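Local coordinates for protein peptidase M42 (Thaumarchaeota archaeon SCGC AB-539-E09, PDB 5DS0) that probably removes amino acids from the N-termini of peptides as a TET aminopeptidase that uses two metal ions and assembles into a twelve-subunit particle, at residues C[21-26]-C[211-216]; C[64-69]-C[299-304]; C[100-103]-C[108-111]; C[276-281]-C[348-353]; C[286-291]-C[336-341]. One frame throughout, in Å; residues are numbered along the deposited sequence.

Interaction 1: C[21-26]-C[211-216]. With CO (cobalt (II) ion), chain U.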
# COMPACT_ATOMS: atom_id res chain seq x y z
N GLY C 21 26.86 22.39 -25.43
CA GLY C 21 26.65 22.43 -26.89
C GLY C 21 26.64 23.82 -27.51
O GLY C 21 26.71 23.95 -28.74
N PHE C 22 26.53 24.85 -26.68
CA PHE C 22 26.39 26.20 -27.16
C PHE C 22 27.30 27.15 -26.39
O PHE C 22 26.85 28.18 -25.90
CB PHE C 22 24.95 26.67 -27.02
CG PHE C 22 23.92 25.75 -27.62
CD1 PHE C 22 23.51 24.61 -26.95
CD2 PHE C 22 23.34 26.04 -28.84
CE1 PHE C 22 22.56 23.76 -27.49
CE2 PHE C 22 22.38 25.19 -29.38
CZ PHE C 22 21.99 24.06 -28.71
N GLU C 23 28.58 26.82 -26.32
CA GLU C 23 29.50 27.54 -25.44
C GLU C 23 30.31 28.62 -26.14
O GLU C 23 31.27 29.11 -25.57
CB GLU C 23 30.47 26.52 -24.79
CG GLU C 23 29.76 25.36 -24.10
CD GLU C 23 29.64 24.06 -24.91
OE1 GLU C 23 29.22 22.96 -24.43
OE2 GLU C 23 29.91 24.17 -26.10
N ARG C 24 29.95 28.99 -27.36
CA ARG C 24 30.83 29.84 -28.17
C ARG C 24 31.00 31.25 -27.60
O ARG C 24 32.12 31.77 -27.59
CB ARG C 24 30.36 29.87 -29.61
CG ARG C 24 30.51 28.52 -30.31
CD ARG C 24 30.28 28.61 -31.81
NE ARG C 24 30.79 27.44 -32.52
CZ ARG C 24 30.78 27.29 -33.84
NH1 ARG C 24 30.27 28.24 -34.62
NH2 ARG C 24 31.28 26.19 -34.40
N GLU C 25 29.92 31.85 -27.12
CA GLU C 25 29.99 33.17 -26.49
C GLU C 25 30.96 33.20 -25.30
O GLU C 25 31.72 34.15 -25.14
CB GLU C 25 28.60 33.63 -26.04
CG GLU C 25 27.79 34.36 -27.10
CD GLU C 25 26.52 35.03 -26.55
OE1 GLU C 25 25.50 34.52 -27.00
OE2 GLU C 25 26.48 36.01 -25.72
N VAL C 26 30.93 32.15 -24.48
CA VAL C 26 31.75 32.08 -23.24
C VAL C 26 33.22 31.81 -23.60
O VAL C 26 34.13 32.38 -23.01
CB VAL C 26 31.16 31.10 -22.17
CG1 VAL C 26 31.22 29.68 -22.67
CG2 VAL C 26 31.93 31.16 -20.86
N THR C 211 37.18 23.44 -21.61
CA THR C 211 36.50 22.36 -22.30
C THR C 211 35.01 22.61 -22.46
O THR C 211 34.42 23.38 -21.71
CB THR C 211 36.70 21.02 -21.55
OG1 THR C 211 36.56 21.23 -20.14
CG2 THR C 211 38.08 20.47 -21.82
N VAL C 212 34.41 21.91 -23.42
CA VAL C 212 32.98 21.99 -23.67
C VAL C 212 32.29 20.66 -23.36
O VAL C 212 32.93 19.62 -23.27
CB VAL C 212 32.65 22.41 -25.12
CG1 VAL C 212 33.17 23.82 -25.39
CG2 VAL C 212 33.22 21.42 -26.13
N GLN C 213 30.98 20.73 -23.20
CA GLN C 213 30.13 19.56 -23.06
C GLN C 213 30.52 18.56 -21.96
O GLN C 213 30.34 17.36 -22.13
CB GLN C 213 30.04 18.84 -24.42
CG GLN C 213 29.32 19.67 -25.47
CD GLN C 213 29.01 18.91 -26.74
OE1 GLN C 213 28.46 17.81 -26.72
NE2 GLN C 213 29.31 19.53 -27.86
N GLU C 214 31.01 19.05 -20.82
CA GLU C 214 31.22 18.18 -19.64
C GLU C 214 29.90 17.70 -19.08
O GLU C 214 29.76 16.53 -18.76
CB GLU C 214 31.96 18.92 -18.53
CG GLU C 214 32.49 18.06 -17.37
CD GLU C 214 31.52 17.81 -16.19
OE1 GLU C 214 30.62 18.63 -15.87
OE2 GLU C 214 31.68 16.75 -15.53
N GLU C 215 28.92 18.59 -18.98
CA GLU C 215 27.70 18.30 -18.23
C GLU C 215 26.82 17.24 -18.92
O GLU C 215 25.89 16.72 -18.30
CB GLU C 215 26.88 19.57 -17.94
CG GLU C 215 27.61 20.63 -17.11
CD GLU C 215 27.69 20.33 -15.60
OE1 GLU C 215 27.55 19.17 -15.21
OE2 GLU C 215 27.90 21.27 -14.79
N VAL C 216 27.11 16.92 -20.18
CA VAL C 216 26.35 15.92 -20.94
C VAL C 216 27.15 14.65 -21.26
O VAL C 216 26.66 13.82 -22.03
CB VAL C 216 25.74 16.49 -22.27
CG1 VAL C 216 24.74 17.59 -21.99
CG2 VAL C 216 26.82 16.98 -23.22
CO CO U . 28.46 19.96 -13.11

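Interaction 2: C[64-69]-C[299-304]. With CO (cobalt (II) ion), chain T.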
# COMPACT_ATOMS: atom_id res chain seq x y z
N ALA C 64 42.25 21.70 -16.99
CA ALA C 64 40.97 21.77 -17.66
C ALA C 64 39.87 22.23 -16.73
O ALA C 64 39.78 21.76 -15.60
CB ALA C 64 40.61 20.42 -18.25
N GLY C 65 39.04 23.15 -17.21
CA GLY C 65 37.80 23.54 -16.53
C GLY C 65 36.72 23.76 -17.56
O GLY C 65 36.92 24.49 -18.52
N HIS C 66 35.57 23.11 -17.40
CA HIS C 66 34.55 23.17 -18.44
C HIS C 66 33.75 24.46 -18.37
O HIS C 66 33.37 24.90 -17.29
CB HIS C 66 33.64 21.93 -18.44
CG HIS C 66 32.75 21.79 -17.24
ND1 HIS C 66 31.49 22.35 -17.18
CD2 HIS C 66 32.92 21.12 -16.08
CE1 HIS C 66 30.93 22.04 -16.03
NE2 HIS C 66 31.78 21.30 -15.34
N THR C 67 33.51 25.07 -19.53
CA THR C 67 32.78 26.33 -19.59
C THR C 67 31.31 26.15 -19.90
O THR C 67 30.56 27.12 -19.89
CB THR C 67 33.36 27.24 -20.65
OG1 THR C 67 33.42 26.53 -21.90
CG2 THR C 67 34.74 27.70 -20.25
N ASP C 68 30.89 24.94 -20.23
CA ASP C 68 29.46 24.70 -20.39
C ASP C 68 28.79 24.70 -19.03
O ASP C 68 29.40 24.34 -18.02
CB ASP C 68 29.15 23.42 -21.18
CG ASP C 68 29.56 22.15 -20.46
OD1 ASP C 68 30.69 22.09 -19.93
OD2 ASP C 68 28.76 21.18 -20.47
N GLU C 69 27.55 25.15 -19.01
CA GLU C 69 26.72 25.17 -17.81
C GLU C 69 25.48 24.33 -18.06
O GLU C 69 25.04 24.14 -19.20
CB GLU C 69 26.30 26.60 -17.47
CG GLU C 69 25.53 27.30 -18.60
CD GLU C 69 25.09 28.71 -18.26
OE1 GLU C 69 24.45 28.90 -17.19
OE2 GLU C 69 25.37 29.62 -19.08
N GLY C 299 31.17 12.67 -11.62
CA GLY C 299 32.40 12.55 -12.40
C GLY C 299 32.93 13.89 -12.88
O GLY C 299 32.29 14.92 -12.66
N THR C 300 34.07 13.85 -13.57
CA THR C 300 34.79 15.04 -14.02
C THR C 300 35.41 14.82 -15.39
O THR C 300 35.50 13.70 -15.86
CB THR C 300 35.93 15.38 -13.06
OG1 THR C 300 36.79 14.24 -12.90
CG2 THR C 300 35.38 15.77 -11.71
N ASP C 301 35.86 15.91 -16.01
CA ASP C 301 36.65 15.82 -17.24
C ASP C 301 37.79 14.79 -17.08
O ASP C 301 38.19 14.14 -18.07
CB ASP C 301 37.30 17.17 -17.60
CG ASP C 301 36.31 18.21 -18.14
OD1 ASP C 301 35.38 17.86 -18.92
OD2 ASP C 301 36.51 19.41 -17.77
N ALA C 302 38.31 14.64 -15.87
CA ALA C 302 39.41 13.70 -15.60
C ALA C 302 39.05 12.26 -15.95
O ALA C 302 39.93 11.47 -16.31
CB ALA C 302 39.83 13.77 -14.15
N GLY C 303 37.77 11.92 -15.84
CA GLY C 303 37.28 10.61 -16.20
C GLY C 303 37.68 10.18 -17.60
O GLY C 303 37.89 8.99 -17.83
N ARG C 304 37.77 11.15 -18.51
CA ARG C 304 38.22 10.89 -19.89
C ARG C 304 39.69 11.16 -20.13
O ARG C 304 40.36 10.42 -20.84
CB ARG C 304 37.41 11.73 -20.88
CG ARG C 304 35.98 11.27 -21.09
CD ARG C 304 35.86 9.84 -21.56
NE ARG C 304 34.55 9.69 -22.19
CZ ARG C 304 33.40 9.49 -21.55
NH1 ARG C 304 33.38 9.35 -20.22
NH2 ARG C 304 32.25 9.40 -22.24
CO CO T . 31.33 20.34 -13.53

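Interaction 3: C[100-103]-C[108-111]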
# COMPACT_ATOMS: atom_id res chain seq x y z
N ARG C 100 13.41 32.01 -13.62
CA ARG C 100 13.55 32.78 -14.84
C ARG C 100 14.60 32.15 -15.72
O ARG C 100 15.68 31.76 -15.26
CB ARG C 100 13.99 34.19 -14.55
CG ARG C 100 13.02 35.01 -13.71
CD ARG C 100 13.80 36.08 -13.00
NE ARG C 100 13.00 37.08 -12.30
CZ ARG C 100 12.61 38.24 -12.82
NH1 ARG C 100 12.87 38.53 -14.09
NH2 ARG C 100 11.92 39.11 -12.08
N VAL C 101 14.31 32.08 -17.00
CA VAL C 101 15.25 31.58 -17.98
C VAL C 101 15.29 32.54 -19.13
O VAL C 101 14.45 33.43 -19.25
CB VAL C 101 14.85 30.19 -18.50
CG1 VAL C 101 14.92 29.15 -17.37
CG2 VAL C 101 13.46 30.20 -19.13
N VAL C 102 16.28 32.34 -19.99
CA VAL C 102 16.37 33.11 -21.21
C VAL C 102 16.77 32.19 -22.37
O VAL C 102 17.68 31.38 -22.26
CB VAL C 102 17.31 34.34 -21.06
CG1 VAL C 102 18.62 33.97 -20.39
CG2 VAL C 102 17.59 34.97 -22.40
N VAL C 103 16.06 32.35 -23.48
CA VAL C 103 16.20 31.54 -24.65
C VAL C 103 16.91 32.35 -25.70
O VAL C 103 16.56 33.51 -25.91
CB VAL C 103 14.82 31.20 -25.24
CG1 VAL C 103 14.94 30.25 -26.40
CG2 VAL C 103 13.91 30.61 -24.18
N GLY C 108 17.38 37.14 -31.06
CA GLY C 108 17.97 37.60 -29.80
C GLY C 108 17.43 36.90 -28.57
O GLY C 108 16.75 35.88 -28.66
N MSE C 109 17.72 37.46 -27.40
CA MSE C 109 17.34 36.87 -26.12
C MSE C 109 15.87 37.04 -25.86
O MSE C 109 15.33 38.13 -25.97
CB MSE C 109 18.10 37.53 -24.97
CG MSE C 109 19.61 37.33 -25.05
SE MSE C 109 20.15 35.42 -25.04
CE MSE C 109 22.06 35.66 -25.47
N VAL C 110 15.22 35.96 -25.49
CA VAL C 110 13.82 35.98 -25.12
C VAL C 110 13.64 35.44 -23.70
O VAL C 110 14.03 34.32 -23.41
CB VAL C 110 13.00 35.11 -26.07
CG1 VAL C 110 11.54 35.04 -25.63
CG2 VAL C 110 13.11 35.64 -27.50
N HIS C 111 13.03 36.24 -22.84
CA HIS C 111 12.89 35.86 -21.44
C HIS C 111 11.64 35.06 -21.21
O HIS C 111 10.65 35.22 -21.90
CB HIS C 111 12.87 37.10 -20.56
CG HIS C 111 14.15 37.85 -20.61
ND1 HIS C 111 15.25 37.49 -19.86
CD2 HIS C 111 14.53 38.91 -21.35
CE1 HIS C 111 16.24 38.31 -20.12
NE2 HIS C 111 15.84 39.19 -21.02

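Interaction 4: C[276-281]-C[348-353]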
# COMPACT_ATOMS: atom_id res chain seq x y z
N LYS C 276 48.65 12.37 -6.14
CA LYS C 276 47.85 12.82 -5.01
C LYS C 276 48.75 13.26 -3.86
O LYS C 276 48.55 14.34 -3.30
CB LYS C 276 46.90 11.72 -4.53
CG LYS C 276 45.99 12.15 -3.38
CD LYS C 276 45.27 10.97 -2.75
CE LYS C 276 46.13 10.24 -1.73
NZ LYS C 276 45.40 9.07 -1.16
N GLU C 277 49.72 12.43 -3.51
CA GLU C 277 50.62 12.72 -2.41
C GLU C 277 51.42 13.99 -2.71
O GLU C 277 51.66 14.81 -1.82
CB GLU C 277 51.55 11.53 -2.11
CG GLU C 277 50.87 10.25 -1.65
CD GLU C 277 49.89 10.43 -0.47
OE1 GLU C 277 50.05 11.38 0.37
OE2 GLU C 277 48.93 9.61 -0.36
N PHE C 278 51.80 14.15 -3.97
CA PHE C 278 52.54 15.31 -4.42
C PHE C 278 51.78 16.60 -4.16
O PHE C 278 52.31 17.54 -3.57
CB PHE C 278 52.84 15.15 -5.91
CG PHE C 278 53.47 16.36 -6.55
CD1 PHE C 278 54.83 16.62 -6.42
CD2 PHE C 278 52.70 17.22 -7.33
CE1 PHE C 278 55.41 17.72 -7.03
CE2 PHE C 278 53.28 18.33 -7.95
CZ PHE C 278 54.63 18.57 -7.79
N VAL C 279 50.52 16.62 -4.54
CA VAL C 279 49.68 17.80 -4.33
C VAL C 279 49.50 18.10 -2.83
O VAL C 279 49.62 19.24 -2.40
CB VAL C 279 48.31 17.64 -4.99
CG1 VAL C 279 47.42 18.84 -4.68
CG2 VAL C 279 48.47 17.48 -6.49
N ILE C 280 49.24 17.07 -2.04
CA ILE C 280 49.08 17.25 -0.61
C ILE C 280 50.31 17.90 0.01
O ILE C 280 50.18 18.80 0.85
CB ILE C 280 48.76 15.91 0.11
CG1 ILE C 280 47.32 15.48 -0.22
CG2 ILE C 280 48.89 16.04 1.61
CD1 ILE C 280 47.02 14.03 0.08
N ASN C 281 51.50 17.46 -0.43
CA ASN C 281 52.76 17.98 0.12
C ASN C 281 53.07 19.38 -0.37
O ASN C 281 53.48 20.23 0.41
CB ASN C 281 53.92 17.06 -0.20
CG ASN C 281 53.79 15.70 0.46
OD1 ASN C 281 53.06 15.53 1.45
ND2 ASN C 281 54.47 14.71 -0.10
N LYS C 348 55.13 24.95 -11.04
CA LYS C 348 56.53 25.25 -10.79
C LYS C 348 57.37 23.99 -10.60
O LYS C 348 58.48 23.91 -11.10
CB LYS C 348 56.69 26.15 -9.57
CG LYS C 348 56.50 27.63 -9.88
CD LYS C 348 56.41 28.54 -8.66
CE LYS C 348 57.73 28.67 -7.95
NZ LYS C 348 57.51 29.13 -6.55
N ARG C 349 56.81 22.99 -9.91
CA ARG C 349 57.55 21.80 -9.50
C ARG C 349 57.35 20.55 -10.37
O ARG C 349 57.97 19.52 -10.13
CB ARG C 349 57.20 21.45 -8.06
CG ARG C 349 57.71 22.45 -7.04
CD ARG C 349 57.04 22.21 -5.68
NE ARG C 349 57.46 23.18 -4.67
CZ ARG C 349 57.10 24.46 -4.64
NH1 ARG C 349 56.29 24.98 -5.57
NH2 ARG C 349 57.55 25.24 -3.67
N LEU C 350 56.50 20.64 -11.38
CA LEU C 350 56.21 19.47 -12.22
C LEU C 350 57.19 19.36 -13.38
O LEU C 350 56.85 19.63 -14.53
CB LEU C 350 54.76 19.50 -12.74
CG LEU C 350 53.66 19.14 -11.74
CD1 LEU C 350 52.30 19.50 -12.30
CD2 LEU C 350 53.68 17.66 -11.37
N ASP C 351 58.43 18.98 -13.07
CA ASP C 351 59.46 18.76 -14.10
C ASP C 351 59.34 17.33 -14.64
O ASP C 351 58.58 16.53 -14.11
CB ASP C 351 60.87 19.05 -13.56
CG ASP C 351 61.21 18.26 -12.30
OD1 ASP C 351 60.49 17.30 -11.98
OD2 ASP C 351 62.21 18.60 -11.64
N LEU C 352 60.09 17.03 -15.69
CA LEU C 352 60.02 15.72 -16.33
C LEU C 352 60.30 14.56 -15.36
O LEU C 352 59.63 13.54 -15.41
CB LEU C 352 60.99 15.64 -17.52
CG LEU C 352 60.84 14.41 -18.43
CD1 LEU C 352 59.54 14.43 -19.24
CD2 LEU C 352 62.04 14.27 -19.36
N GLU C 353 61.27 14.74 -14.48
CA GLU C 353 61.66 13.67 -13.56
C GLU C 353 60.56 13.34 -12.55
O GLU C 353 60.24 12.17 -12.34
CB GLU C 353 62.97 14.05 -12.85
CG GLU C 353 63.41 13.05 -11.79
CD GLU C 353 64.65 13.50 -11.04
OE1 GLU C 353 65.11 14.64 -11.24
OE2 GLU C 353 65.17 12.70 -10.22

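Interaction 5: C[286-291]-C[336-341]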
# COMPACT_ATOMS: atom_id res chain seq x y z
N ALA C 286 53.55 24.95 0.96
CA ALA C 286 53.15 26.32 0.63
C ALA C 286 52.13 26.93 1.61
O ALA C 286 51.69 28.05 1.41
CB ALA C 286 52.59 26.36 -0.77
N GLN C 287 51.78 26.17 2.64
CA GLN C 287 50.81 26.58 3.65
C GLN C 287 49.45 26.98 3.07
O GLN C 287 48.77 27.88 3.57
CB GLN C 287 51.37 27.71 4.50
CG GLN C 287 52.52 27.26 5.35
CD GLN C 287 52.89 28.29 6.41
OE1 GLN C 287 52.64 29.50 6.26
NE2 GLN C 287 53.42 27.81 7.52
N ILE C 288 49.01 26.26 2.05
CA ILE C 288 47.70 26.47 1.46
C ILE C 288 46.75 25.43 2.02
O ILE C 288 46.98 24.23 1.86
CB ILE C 288 47.78 26.33 -0.06
CG1 ILE C 288 48.65 27.46 -0.63
CG2 ILE C 288 46.40 26.38 -0.68
CD1 ILE C 288 49.10 27.26 -2.06
N PRO C 289 45.67 25.88 2.68
CA PRO C 289 44.72 24.91 3.24
C PRO C 289 44.10 24.05 2.14
O PRO C 289 43.80 24.56 1.05
CB PRO C 289 43.66 25.80 3.89
CG PRO C 289 43.72 27.09 3.13
CD PRO C 289 45.16 27.26 2.75
N LEU C 290 43.93 22.76 2.41
CA LEU C 290 43.50 21.83 1.39
C LEU C 290 42.59 20.78 2.00
O LEU C 290 42.97 20.10 2.95
CB LEU C 290 44.73 21.17 0.78
CG LEU C 290 44.46 20.23 -0.39
CD1 LEU C 290 43.99 21.00 -1.61
CD2 LEU C 290 45.70 19.42 -0.72
N GLN C 291 41.38 20.63 1.48
CA GLN C 291 40.40 19.71 2.06
C GLN C 291 40.31 18.40 1.28
O GLN C 291 40.03 18.41 0.09
CB GLN C 291 39.01 20.34 2.09
CG GLN C 291 38.95 21.73 2.71
CD GLN C 291 37.53 22.26 2.82
OE1 GLN C 291 36.73 21.74 3.59
NE2 GLN C 291 37.21 23.26 2.01
N THR C 336 39.05 30.38 -3.95
CA THR C 336 39.43 30.56 -5.35
C THR C 336 40.87 31.05 -5.46
O THR C 336 41.67 30.51 -6.22
CB THR C 336 38.49 31.58 -6.03
OG1 THR C 336 37.15 31.14 -5.87
CG2 THR C 336 38.79 31.73 -7.51
N GLU C 337 41.20 32.09 -4.70
CA GLU C 337 42.54 32.62 -4.70
C GLU C 337 43.55 31.53 -4.35
O GLU C 337 44.60 31.41 -4.99
CB GLU C 337 42.62 33.79 -3.71
CG GLU C 337 44.01 34.40 -3.55
CD GLU C 337 44.63 34.86 -4.86
OE1 GLU C 337 43.87 35.12 -5.83
OE2 GLU C 337 45.88 35.01 -4.91
N ASN C 338 43.25 30.75 -3.32
CA ASN C 338 44.14 29.69 -2.89
C ASN C 338 44.27 28.59 -3.93
O ASN C 338 45.33 27.96 -4.02
CB ASN C 338 43.67 29.09 -1.56
CG ASN C 338 44.17 29.88 -0.37
OD1 ASN C 338 45.25 30.48 -0.41
ND2 ASN C 338 43.41 29.85 0.71
N ALA C 339 43.22 28.33 -4.68
CA ALA C 339 43.31 27.35 -5.75
C ALA C 339 44.26 27.84 -6.82
O ALA C 339 45.05 27.07 -7.36
CB ALA C 339 41.94 27.10 -6.36
N ILE C 340 44.21 29.14 -7.11
CA ILE C 340 45.14 29.73 -8.06
C ILE C 340 46.58 29.60 -7.55
O ILE C 340 47.46 29.15 -8.27
CB ILE C 340 44.82 31.20 -8.37
CG1 ILE C 340 43.50 31.32 -9.11
CG2 ILE C 340 45.94 31.79 -9.21
CD1 ILE C 340 42.96 32.73 -9.13
N ARG C 341 46.80 29.99 -6.29
CA ARG C 341 48.12 29.85 -5.68
C ARG C 341 48.62 28.41 -5.79
O ARG C 341 49.75 28.16 -6.19
CB ARG C 341 48.10 30.25 -4.22
CG ARG C 341 48.04 31.74 -3.98
CD ARG C 341 48.08 32.05 -2.49
NE ARG C 341 47.38 33.30 -2.16
CZ ARG C 341 47.98 34.48 -1.91
NH1 ARG C 341 47.23 35.55 -1.59
NH2 ARG C 341 49.30 34.64 -2.03

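Interaction 1: C[21-26]-C[211-216]
The carboxylate of Glu23 lies against the isopropyl group of Val212, with OE2 3.4 Å from Val212 CG1. This brings the start of helix 24-34 up to the loop that supplies Glu214 and Glu215 to the dinuclear cobalt site of this M42 aminopeptidase. Glu23 is the N-cap residue of that helix, yet its side chain bends at chi2 (98°) and carries its acid group across to the metal-binding loop. There OE1 is gripped twice. Gln213 N donates to Glu23 OE1 at 3.1 Å, with an N-H...O angle of 140°, and Gly21 N donates to the same oxygen at 2.6 Å; the two donors come from opposite faces of the carboxylate, each well out of its plane. Gln213 CG also lies beside OE1, and its side chain crosses that of Glu23 at about a right angle. An alanine at Glu23 would be likely to leave both of these backbone N-H groups without their shared acceptor and to open a gap beside Val212, freeing the two loops to shift against each other. Gly21, with a phi of 93°, leaves no room for a side chain beside the preceding carbonyl. Further along the loop, the backbone N of Glu215 is held by Asp68 OD2, and the Glu215 carboxylate grips one cobalt through both oxygens, OE1 at 2.4 Å and OE2 at 2.2 Å.

Interaction 2: C[64-69]-C[299-304]
His66 and Asp301 meet beside the dinuclear cobalt centre: Asp301 OD2 sits at the edge of the imidazole, near its plane, and comes within 3.9 Å of His66 CB. The histidine itself is a first-shell ligand, its NE2 2.1 Å from a cobalt that Asp180 and Glu237 also bind, with Glu214 completing the site at longer range. Its CG is tucked between the backbone N and the carbonyl carbon (chi1 68°), which turns the ring off the strand and toward the metal. At the other nitrogen the second shell takes over. His66 ND1 donates to Asp68 O at 3.0 Å, with the acceptor almost in the ring plane, and a weaker bond goes to Asp68 OD1, so the rotation of the imidazole is fixed from the side away from the cobalt. Asp68 is itself tied down, its OD2 taking bonds from Ser20 OG and Glu215 N.

Asp301 makes no polar bond to the histidine. Its OD2 stands 3.8 Å from His66 N and 4.2 Å from Ala64 CB, and finds its partner in the hydroxyl of Thr211. On its own side of the contact, Asp301 lies in the turn that leads into helix 302-305, where Thr300 OG1 makes a weak capping bond with Ala302 N.

Strand 60-66 runs in the mixed sheet between two parallel neighbours, Gly65 pairing with Ser209 of strand 205-211 and Ala64 with Leu234 and Leu236 of strand 232-240, while helix 302-305 rests through Ala302 on Val316 of strand 314-322.

Interaction 3: C[100-103]-C[108-111]
Val103 and Val110 pair through two nearly straight backbone bonds. Val103 N donates to Val110 O at 2.8 Å with an N-H...O angle of 174°, and Val110 N returns the bond to Val103 O at the same 2.8 Å. Both acceptors take a weaker contact as well: Val110 O is 3.4 Å from Val102 CA, and Val103 O is approached by the CA of Met109. One step along, Val102 and His111 form a non-hydrogen-bonded pair, their CA atoms 4.4 Å apart.

The side chains then sort by face. On the face shared by Val102 and His111, with CG2 anti to the backbone N, Val102 puts this methyl over one face of the His111 ring; the same methyl reaches Met109, a selenomethionine, 3.7 Å from its CB and equally near its SE atom. On the other face Val103 and Val110 stand side by side, CB to CB at 4.4 Å. Val103 continues inward onto Val74 and Ile159, whereas the His111 ring meets Trp162 with the planes steeply inclined. Arg100, at the far end of the strand, bonds to Ser163 and Pro164 of a neighbouring subunit.

This is an antiparallel beta hairpin, strands 100-105 and 108-115, built into a closed six-stranded barrel, consistent with the small beta-barrel domain through which M42 aminopeptidases associate.

Interaction 4: C[276-281]-C[348-353]
Near the end of helix 333-349 the chain breaks into an inverse gamma turn centred on Leu350, and here Phe278, from helix 273-285, packs against Leu350 and Arg349. Leu350 supplies the closest touch: its CD2 methyl is 3.5 Å from Phe278 CE2 and also reaches CZ, coming at the ring obliquely. Arg349 approaches by its first methylene alone, CB lying 3.9 Å from Phe278 CZ at the ring edge. The phenylalanine gets there because its CG stands anti to the backbone N (chi1 173°), which throws the ring clear of its own helix. Arg349 then runs on, extended from CG to NE, past Val282 and Gln285, and its NH1 forms a salt bridge with Glu345, so the arginine gives carbon to the ring and keeps its charge for a residue of its own helix. A serine in place of Phe278 would probably open a gap beside Leu350 CD2 and Arg349 CB and leave the turn less firmly held to helix 273-285.

The ring has further company: Phe358 meets it edge-to-face and also touches Leu350, while Leu346 packs against it from helix 333-349. Just past the turn, Asp351 caps helix 352-356, and the carbonyl of Leu350 is held by Asn204 ND2. The contact thus closes a corner where helix 273-285, the tail of helix 333-349 and the C-terminal helix come together.

Interaction 5: C[286-291]-C[336-341]
Ile288 makes the apolar part of this contact, lying against one side of helix 333-349 with two branches on two successive turns. Its CG2 rests 3.9 Å from Asn338 CB and close to the backbone O of the same residue, while CD1 reaches on to Arg341 CB at 3.8 Å. CG2 stands anti to the backbone N and CG1 beside it (chi1 -65°), which spreads the methyl and the longer branch along the helix.

A polar group meets carbon at Pro289: its ring carbons CG and CD each lie 3.7 Å from Asn338 ND2, and the two side chains cross at about a right angle.

The charges pair away from the loop. Arg341 turns its guanidinium away from Ile288, and within the helix Glu337 OE2 lies over one of its faces, 3.6 Å from NE, where the attraction is electrostatic and no N-H points at the oxygen; Arg194 of helix 179-197 forms a second salt bridge to that carboxylate.

Helix 273-285 ends in a Schellman motif at Gln287, directly before Ile288 and Pro289. Carbon packing and the fit of side chains, rather than directed polar bonds, therefore join this loop to helix 333-349.

Interactions 1 and 2 lie buried at the cobalt site, probably the catalytic centre. They touch through Thr211, which bonds to Thr67 and Asp301, and their polar, metal-linked chemistry reflects this place. Interactions 3, 4 and 5 lie farther out and are only partly buried. Interactions 4 and 5 share one side of the chain, with centres about 15 Å apart, and both pack the region of helix 273-285 onto helix 333-349; they meet where Leu290 touches Ile280, and both rely on carbon contacts, with charged ends paired away from the interface. Interaction 3 stands across the chain, about 45 Å from interaction 4 between centres, is held by backbone bonds in the barrel and touches interaction 1 where Met109 brushes Glu25.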